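Local structure of De novo designed switch protein caging a hemagglutinin binder (sCageHA267_1S) (Synthetic construct, 7CBC) at residues R17-L22 and E110-N115; A126-E131 and I164-R169. The protein probably works as a switchable biosensor component, a designed six-helix cage that holds a small hemagglutinin-binding domain until a trigger releases it. One frame throughout, in Å; residues are numbered along the deposited sequence.

Contact 1: residues R17-L22 and E110-N115; sequences RLNIRL and ETQDLN
Asn19 and Asn115 mark the closest backbone register between 17-22 and 110-115, CA to CA 7.9 Å, on two helical segments that run parallel with their axes 11.8 Å apart. That spacing is somewhat larger than for close-packed helices, and the longer Gln112 and the shorter Asn19 together span it. Their side chains come from opposite directions, and the amides lie nearly coplanar, each N-H facing the other's oxygen. Gln112 NE2 donates to Asn19 OD1 at 3.0 Å, the donor tilted somewhat from the carbonyl plane. In return Asn19 ND2 gives its hydrogen to a lone pair of Gln112 OE1 at 3.1 Å, in the carbonyl plane and almost straight (168°). With CG anti to the backbone N (chi1 -179°) and a bend at chi2 (59°), the Gln112 chain swings its amide across the gap, although its CB does not point there. A second hydrogen reaches OE1 from Asn115 ND2 at 3.2 Å, one helical turn along. Leu18 adds an apolar flank, its CD2 3.5 Å from Gln112 NE2. The network spreads further: Gln112 NE2 also bonds Ser82 of helix 50-93, while Asn19 ND2 and Asn115 OD1 find Asn214 and Gln211 on helix 195-239. A leucine in place of Gln112 would probably cost Asn19 one bond at each of OD1 and ND2, and take a partner from Asn115 ND2 and from Ser82. Such a buried network, a familiar device of designed helical bundles, is directional, which probably helps to favour one order and register of helices.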
ATOM      1  N   ARG A  17       0.493   9.216  -7.886  1.00 27.22           N
ATOM      2  CA  ARG A  17      -0.939   9.310  -7.605  1.00 29.85           C
ATOM      3  C   ARG A  17      -1.602   7.946  -7.736  1.00 29.61           C
ATOM      4  O   ARG A  17      -2.375   7.520  -6.865  1.00 30.04           O
ATOM      5  CB  ARG A  17      -1.593  10.319  -8.552  1.00 32.43           C
ATOM      6  CG  ARG A  17      -3.091  10.568  -8.302  1.00 34.82           C
ATOM      7  CD  ARG A  17      -3.408  10.790  -6.822  1.00 35.68           C
ATOM      8  NE  ARG A  17      -2.795  11.991  -6.256  1.00 34.13           N
ATOM      9  CZ  ARG A  17      -2.884  12.335  -4.974  1.00 37.13           C
ATOM     10  NH1 ARG A  17      -3.571  11.569  -4.136  1.00 34.41           N
ATOM     11  NH2 ARG A  17      -2.288  13.436  -4.529  1.00 34.34           N
ATOM     12  N   LEU A  18      -1.300   7.248  -8.828  1.00 25.26           N
ATOM     13  CA  LEU A  18      -1.828   5.913  -9.045  1.00 29.89           C
ATOM     14  C   LEU A  18      -1.555   5.009  -7.851  1.00 27.91           C
ATOM     15  O   LEU A  18      -2.447   4.296  -7.378  1.00 26.28           O
ATOM     16  CB  LEU A  18      -1.202   5.335 -10.307  1.00 24.33           C
ATOM     17  CG  LEU A  18      -1.648   3.915 -10.633  1.00 31.65           C
ATOM     18  CD1 LEU A  18      -1.927   3.889 -12.119  1.00 39.64           C
ATOM     19  CD2 LEU A  18      -0.583   2.884 -10.265  1.00 27.78           C
ATOM     20  N   ASN A  19      -0.312   5.024  -7.359  1.00 27.91           N
ATOM     21  CA  ASN A  19       0.072   4.189  -6.231  1.00 23.95           C
ATOM     22  C   ASN A  19      -0.662   4.594  -4.970  1.00 25.49           C
ATOM     23  O   ASN A  19      -1.132   3.730  -4.221  1.00 27.81           O
ATOM     24  CB  ASN A  19       1.580   4.264  -6.028  1.00 21.96           C
ATOM     25  CG  ASN A  19       2.337   3.646  -7.173  1.00 27.75           C
ATOM     26  OD1 ASN A  19       1.869   2.675  -7.788  1.00 25.23           O
ATOM     27  ND2 ASN A  19       3.520   4.186  -7.469  1.00 23.64           N
ATOM     28  N   ILE A  20      -0.810   5.901  -4.741  1.00 23.77           N
ATOM     29  CA  ILE A  20      -1.606   6.376  -3.611  1.00 27.62           C
ATOM     30  C   ILE A  20      -3.023   5.818  -3.681  1.00 29.77           C
ATOM     31  O   ILE A  20      -3.567   5.311  -2.687  1.00 27.27           O
ATOM     32  CB  ILE A  20      -1.619   7.912  -3.570  1.00 26.29           C
ATOM     33  CG1 ILE A  20      -0.227   8.440  -3.223  1.00 25.27           C
ATOM     34  CG2 ILE A  20      -2.677   8.396  -2.568  1.00 27.32           C
ATOM     35  CD1 ILE A  20      -0.094   9.901  -3.430  1.00 30.93           C
ATOM     36  N   ARG A  21      -3.657   5.928  -4.850  1.00 24.33           N
ATOM     37  CA  ARG A  21      -5.026   5.435  -4.985  1.00 30.69           C
ATOM     38  C   ARG A  21      -5.108   3.931  -4.742  1.00 26.35           C
ATOM     39  O   ARG A  21      -6.056   3.447  -4.117  1.00 31.08           O
ATOM     40  CB  ARG A  21      -5.567   5.779  -6.365  1.00 28.54           C
ATOM     41  CG  ARG A  21      -6.101   7.190  -6.467  1.00 35.50           C
ATOM     42  CD  ARG A  21      -6.349   7.553  -7.920  1.00 35.31           C
ATOM     43  NE  ARG A  21      -6.813   8.930  -8.054  1.00 40.49           N
ATOM     44  CZ  ARG A  21      -6.776   9.624  -9.185  1.00 39.66           C
ATOM     45  NH1 ARG A  21      -6.294   9.068 -10.286  1.00 38.49           N
ATOM     46  NH2 ARG A  21      -7.220  10.875  -9.214  1.00 38.75           N
ATOM     47  N   LEU A  22      -4.137   3.179  -5.261  1.00 27.19           N
ATOM     48  CA  LEU A  22      -4.085   1.740  -5.056  1.00 26.52           C
ATOM     49  C   LEU A  22      -3.912   1.394  -3.581  1.00 28.51           C
ATOM     50  O   LEU A  22      -4.578   0.477  -3.063  1.00 24.52           O
ATOM     51  CB  LEU A  22      -2.944   1.157  -5.897  1.00 20.40           C
ATOM     52  CG  LEU A  22      -2.581  -0.315  -5.718  1.00 24.18           C
ATOM     53  CD1 LEU A  22      -3.815  -1.168  -5.941  1.00 24.87           C
ATOM     54  CD2 LEU A  22      -1.458  -0.715  -6.672  1.00 16.98           C
ATOM     55  N   GLU A 110      11.045   0.380 -14.541  1.00 30.37           N
ATOM     56  CA  GLU A 110      11.467  -0.714 -13.666  1.00 32.92           C
ATOM     57  C   GLU A 110      11.008  -0.493 -12.238  1.00 30.64           C
ATOM     58  O   GLU A 110      10.648  -1.447 -11.530  1.00 25.81           O
ATOM     59  CB  GLU A 110      12.983  -0.848 -13.659  1.00 32.94           C
ATOM     60  CG  GLU A 110      13.618  -1.514 -14.844  1.00 40.05           C
ATOM     61  CD  GLU A 110      15.107  -1.656 -14.616  1.00 43.46           C
ATOM     62  OE1 GLU A 110      15.504  -2.466 -13.747  1.00 45.72           O
ATOM     63  OE2 GLU A 110      15.876  -0.922 -15.266  1.00 48.16           O
ATOM     64  N   THR A 111      11.097   0.749 -11.767  1.00 26.44           N
ATOM     65  CA  THR A 111      10.716   1.016 -10.388  1.00 27.23           C
ATOM     66  C   THR A 111       9.218   0.815 -10.200  1.00 32.17           C
ATOM     67  O   THR A 111       8.781   0.196  -9.218  1.00 32.71           O
ATOM     68  CB  THR A 111      11.146   2.434  -9.996  1.00 29.48           C
ATOM     69  OG1 THR A 111      12.574   2.483  -9.871  1.00 27.73           O
ATOM     70  CG2 THR A 111      10.560   2.803  -8.679  1.00 28.07           C
ATOM     71  N   GLN A 112       8.415   1.281 -11.158  1.00 28.35           N
ATOM     72  CA  GLN A 112       6.979   1.105 -11.019  1.00 31.46           C
ATOM     73  C   GLN A 112       6.587  -0.362 -11.071  1.00 33.96           C
ATOM     74  O   GLN A 112       5.647  -0.772 -10.393  1.00 29.11           O
ATOM     75  CB  GLN A 112       6.247   1.906 -12.088  1.00 28.98           C
ATOM     76  CG  GLN A 112       4.742   1.815 -12.024  1.00 29.23           C
ATOM     77  CD  GLN A 112       4.155   2.286 -10.705  1.00 30.07           C
ATOM     78  OE1 GLN A 112       4.863   2.749  -9.805  1.00 27.16           O
ATOM     79  NE2 GLN A 112       2.838   2.162 -10.583  1.00 26.89           N
ATOM     80  N   ASP A 113       7.299  -1.178 -11.842  1.00 35.83           N
ATOM     81  CA  ASP A 113       6.971  -2.594 -11.836  1.00 31.28           C
ATOM     82  C   ASP A 113       7.276  -3.217 -10.480  1.00 35.09           C
ATOM     83  O   ASP A 113       6.532  -4.092 -10.018  1.00 30.35           O
ATOM     84  CB  ASP A 113       7.716  -3.312 -12.956  1.00 37.68           C
ATOM     85  CG  ASP A 113       7.306  -4.765 -13.085  1.00 40.35           C
ATOM     86  OD1 ASP A 113       8.061  -5.631 -12.601  1.00 45.36           O
ATOM     87  OD2 ASP A 113       6.230  -5.039 -13.661  1.00 45.80           O
ATOM     88  N   LEU A 114       8.345  -2.764  -9.814  1.00 32.16           N
ATOM     89  CA  LEU A 114       8.605  -3.224  -8.448  1.00 32.28           C
ATOM     90  C   LEU A 114       7.445  -2.881  -7.526  1.00 32.47           C
ATOM     91  O   LEU A 114       6.996  -3.718  -6.728  1.00 29.42           O
ATOM     92  CB  LEU A 114       9.885  -2.594  -7.902  1.00 35.21           C
ATOM     93  CG  LEU A 114      11.242  -2.972  -8.472  1.00 34.86           C
ATOM     94  CD1 LEU A 114      12.306  -2.226  -7.679  1.00 31.61           C
ATOM     95  CD2 LEU A 114      11.453  -4.478  -8.399  1.00 32.74           C
ATOM     96  N   ASN A 115       6.961  -1.638  -7.605  1.00 27.02           N
ATOM     97  CA  ASN A 115       5.877  -1.217  -6.726  1.00 30.90           C
ATOM     98  C   ASN A 115       4.648  -2.100  -6.904  1.00 27.72           C
ATOM     99  O   ASN A 115       4.005  -2.478  -5.922  1.00 27.72           O
ATOM    100  CB  ASN A 115       5.545   0.254  -6.982  1.00 28.53           C
ATOM    101  CG  ASN A 115       6.692   1.170  -6.612  1.00 30.15           C
ATOM    102  OD1 ASN A 115       7.463   0.882  -5.697  1.00 31.58           O
ATOM    103  ND2 ASN A 115       6.820   2.272  -7.329  1.00 27.13           N
TER

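Contact 2: residues A126-E131 and I164-R169; sequences AAKLQE and IDEAER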
ATOM      1  N   ALA A 126      -2.354 -10.621   2.873  1.00 30.48           N
ATOM      2  CA  ALA A 126      -3.653 -10.345   3.488  1.00 26.88           C
ATOM      3  C   ALA A 126      -4.643 -11.475   3.229  1.00 27.56           C
ATOM      4  O   ALA A 126      -5.445 -11.824   4.111  1.00 28.23           O
ATOM      5  CB  ALA A 126      -4.206  -9.010   2.980  1.00 28.46           C
ATOM      6  N   ALA A 127      -4.610 -12.069   2.032  1.00 26.90           N
ATOM      7  CA  ALA A 127      -5.476 -13.220   1.770  1.00 25.69           C
ATOM      8  C   ALA A 127      -5.090 -14.416   2.629  1.00 30.11           C
ATOM      9  O   ALA A 127      -5.966 -15.119   3.157  1.00 29.33           O
ATOM     10  CB  ALA A 127      -5.431 -13.600   0.291  1.00 28.78           C
ATOM     11  N   LYS A 128      -3.787 -14.674   2.781  1.00 23.01           N
ATOM     12  CA  LYS A 128      -3.361 -15.815   3.580  1.00 25.43           C
ATOM     13  C   LYS A 128      -3.786 -15.664   5.037  1.00 31.08           C
ATOM     14  O   LYS A 128      -4.262 -16.629   5.646  1.00 32.15           O
ATOM     15  CB  LYS A 128      -1.851 -16.013   3.484  1.00 25.17           C
ATOM     16  CG  LYS A 128      -1.378 -16.486   2.115  1.00 29.46           C
ATOM     17  CD  LYS A 128       0.123 -16.686   2.114  1.00 34.32           C
ATOM     18  CE  LYS A 128       0.651 -17.014   0.736  1.00 38.52           C
ATOM     19  NZ  LYS A 128       2.110 -17.329   0.814  1.00 42.83           N
ATOM     20  N   LEU A 129      -3.636 -14.467   5.609  1.00 26.34           N
ATOM     21  CA  LEU A 129      -4.102 -14.260   6.973  1.00 24.42           C
ATOM     22  C   LEU A 129      -5.605 -14.458   7.075  1.00 31.65           C
ATOM     23  O   LEU A 129      -6.091 -15.026   8.057  1.00 26.22           O
ATOM     24  CB  LEU A 129      -3.715 -12.877   7.483  1.00 27.64           C
ATOM     25  CG  LEU A 129      -2.218 -12.607   7.615  1.00 29.49           C
ATOM     26  CD1 LEU A 129      -1.973 -11.145   7.969  1.00 29.45           C
ATOM     27  CD2 LEU A 129      -1.609 -13.521   8.662  1.00 31.15           C
ATOM     28  N   GLN A 130      -6.363 -14.010   6.072  1.00 30.94           N
ATOM     29  CA  GLN A 130      -7.814 -14.198   6.125  1.00 27.83           C
ATOM     30  C   GLN A 130      -8.182 -15.676   6.137  1.00 32.81           C
ATOM     31  O   GLN A 130      -8.952 -16.131   6.992  1.00 33.14           O
ATOM     32  CB  GLN A 130      -8.490 -13.504   4.950  1.00 32.69           C
ATOM     33  CG  GLN A 130     -10.008 -13.469   5.060  1.00 32.47           C
ATOM     34  CD  GLN A 130     -10.489 -12.429   6.060  1.00 35.21           C
ATOM     35  OE1 GLN A 130      -9.692 -11.827   6.783  1.00 33.20           O
ATOM     36  NE2 GLN A 130     -11.799 -12.202   6.094  1.00 36.39           N
ATOM     37  N   GLU A 131      -7.652 -16.439   5.183  1.00 32.06           N
ATOM     38  CA  GLU A 131      -7.918 -17.870   5.146  1.00 35.31           C
ATOM     39  C   GLU A 131      -7.504 -18.537   6.454  1.00 33.75           C
ATOM     40  O   GLU A 131      -8.255 -19.346   7.021  1.00 33.33           O
ATOM     41  CB  GLU A 131      -7.188 -18.472   3.948  1.00 37.91           C
ATOM     42  CG  GLU A 131      -6.909 -19.962   4.052  1.00 46.82           C
ATOM     43  CD  GLU A 131      -5.951 -20.422   2.968  1.00 49.04           C
ATOM     44  OE1 GLU A 131      -5.150 -19.581   2.500  1.00 50.51           O
ATOM     45  OE2 GLU A 131      -5.993 -21.614   2.588  1.00 57.19           O
ATOM     46  N   ILE A 164       3.455 -12.687   7.803  1.00 29.60           N
ATOM     47  CA  ILE A 164       3.804 -11.275   7.867  1.00 32.76           C
ATOM     48  C   ILE A 164       5.298 -11.075   7.644  1.00 37.82           C
ATOM     49  O   ILE A 164       5.718 -10.089   7.016  1.00 36.92           O
ATOM     50  CB  ILE A 164       3.334 -10.672   9.198  1.00 33.66           C
ATOM     51  CG1 ILE A 164       1.821 -10.468   9.165  1.00 29.62           C
ATOM     52  CG2 ILE A 164       4.022  -9.331   9.460  1.00 33.67           C
ATOM     53  CD1 ILE A 164       1.280 -10.027  10.470  1.00 35.79           C
ATOM     54  N   ASP A 165       6.125 -12.002   8.139  1.00 35.89           N
ATOM     55  CA  ASP A 165       7.568 -11.874   7.951  1.00 39.30           C
ATOM     56  C   ASP A 165       7.960 -11.984   6.486  1.00 40.33           C
ATOM     57  O   ASP A 165       8.916 -11.325   6.060  1.00 43.01           O
ATOM     58  CB  ASP A 165       8.343 -12.919   8.770  1.00 38.69           C
ATOM     59  CG  ASP A 165       8.413 -12.582  10.266  1.00 44.05           C
ATOM     60  OD1 ASP A 165       7.959 -11.484  10.656  1.00 48.26           O
ATOM     61  OD2 ASP A 165       8.967 -13.400  11.046  1.00 47.44           O
ATOM     62  N   GLU A 166       7.256 -12.802   5.691  1.00 37.36           N
ATOM     63  CA  GLU A 166       7.619 -12.861   4.276  1.00 38.53           C
ATOM     64  C   GLU A 166       7.102 -11.647   3.503  1.00 40.88           C
ATOM     65  O   GLU A 166       7.704 -11.249   2.493  1.00 38.15           O
ATOM     66  CB  GLU A 166       7.136 -14.175   3.647  1.00 42.65           C
ATOM     67  CG  GLU A 166       5.685 -14.229   3.235  1.00 42.40           C
ATOM     68  CD  GLU A 166       5.320 -15.556   2.561  1.00 50.15           C
ATOM     69  OE1 GLU A 166       5.947 -15.895   1.531  1.00 53.11           O
ATOM     70  OE2 GLU A 166       4.414 -16.270   3.066  1.00 50.61           O
ATOM     71  N   ALA A 167       6.018 -11.030   3.976  1.00 35.09           N
ATOM     72  CA  ALA A 167       5.584  -9.755   3.419  1.00 37.64           C
ATOM     73  C   ALA A 167       6.589  -8.652   3.726  1.00 40.20           C
ATOM     74  O   ALA A 167       6.851  -7.788   2.884  1.00 34.58           O
ATOM     75  CB  ALA A 167       4.201  -9.388   3.962  1.00 33.88           C
ATOM     76  N   GLU A 168       7.164  -8.658   4.928  1.00 37.20           N
ATOM     77  CA  GLU A 168       8.185  -7.670   5.242  1.00 38.98           C
ATOM     78  C   GLU A 168       9.490  -7.948   4.510  1.00 40.17           C
ATOM     79  O   GLU A 168      10.266  -7.015   4.281  1.00 44.94           O
ATOM     80  CB  GLU A 168       8.414  -7.614   6.749  1.00 40.12           C
ATOM     81  CG  GLU A 168       9.151  -6.390   7.240  1.00 44.52           C
ATOM     82  CD  GLU A 168       8.928  -6.162   8.726  1.00 54.51           C
ATOM     83  OE1 GLU A 168       8.022  -6.813   9.299  1.00 59.54           O
ATOM     84  OE2 GLU A 168       9.660  -5.346   9.329  1.00 56.25           O
ATOM     85  N   ARG A 169       9.741  -9.197   4.112  1.00 37.85           N
ATOM     86  CA  ARG A 169      10.891  -9.467   3.256  1.00 39.74           C
ATOM     87  C   ARG A 169      10.684  -8.892   1.862  1.00 41.73           C
ATOM     88  O   ARG A 169      11.620  -8.346   1.261  1.00 34.59           O
ATOM     89  CB  ARG A 169      11.145 -10.968   3.162  1.00 38.66           C
ATOM     90  CG  ARG A 169      11.838 -11.539   4.368  1.00 43.08           C
ATOM     91  CD  ARG A 169      12.200 -12.989   4.159  1.00 46.35           C
ATOM     92  NE  ARG A 169      12.499 -13.622   5.441  1.00 48.97           N
ATOM     93  CZ  ARG A 169      11.590 -14.198   6.214  1.00 42.24           C
ATOM     94  NH1 ARG A 169      10.319 -14.236   5.829  1.00 42.97           N
ATOM     95  NH2 ARG A 169      11.953 -14.741   7.371  1.00 47.67           N
TER
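Glu166 and Lys128 meet because their chains leave the two helices in different ways. CG of Glu166 stands between the backbone N and the carbonyl carbon (chi1 81°), an uncommon choice in a helix, and the extended chain beyond it carries the carboxylate toward 126-131. Lys128 has CG anti to its carbonyl carbon (chi1 -69°) and is then stretched through all its remaining torsions, so that the ammonium lies at the far end of a straight arm. The two arms cross at about a right angle. Lys128 NZ approaches OE2 of Glu166 at 3.4 Å and remains farther from OE1, at 4.2 Å; the result is a one-sided salt bridge whose hydrogen bond is weak. Both residues suit a boundary position, since their long aliphatic stems reach across between the helices, that of Lys128 packing on Ile163, while the charges stay near solvent. The segments belong to helices 99-142 and 146-190, sequential in the chain and joined by a short connection, as in the helical hairpins from which the six-helix bundle of this design is built. On the inner side of the charged pair, Leu129 brings its CD1 methyl against the CG1 methylene of Ile164 at 4.0 Å, again with the side chains crossing nearly at right angles. Such apolar surface suits the side turned to helix 195-239. Leu129 also packs on Ser160 and Ile163 of the same partner helix, and helix 195-239 closes over this inner face, with Leu225 and Gln229 against Leu129 and Ala226 against Ile164.

How the contacts relate
Helix 99-142 serves both contacts, meeting helix 3-46 through 110-115 in contact 1 and its chain neighbour, helix 146-190, through 126-131 in contact 2. The two sites lie in series along the chain, their centres 20 Å apart and without touching. Contact 1 is wholly buried, yet polar: uncharged amides satisfy each other there and connect helices distant in sequence. Contact 2 follows the usual gradient, with an apolar pair facing inward and opposite charges toward the solvent side, where a long, solvent-accessible ion pair probably adds little. Helix 195-239 borders both, supplying hydrogen-bonding amides to the first and mainly apolar cover to the second.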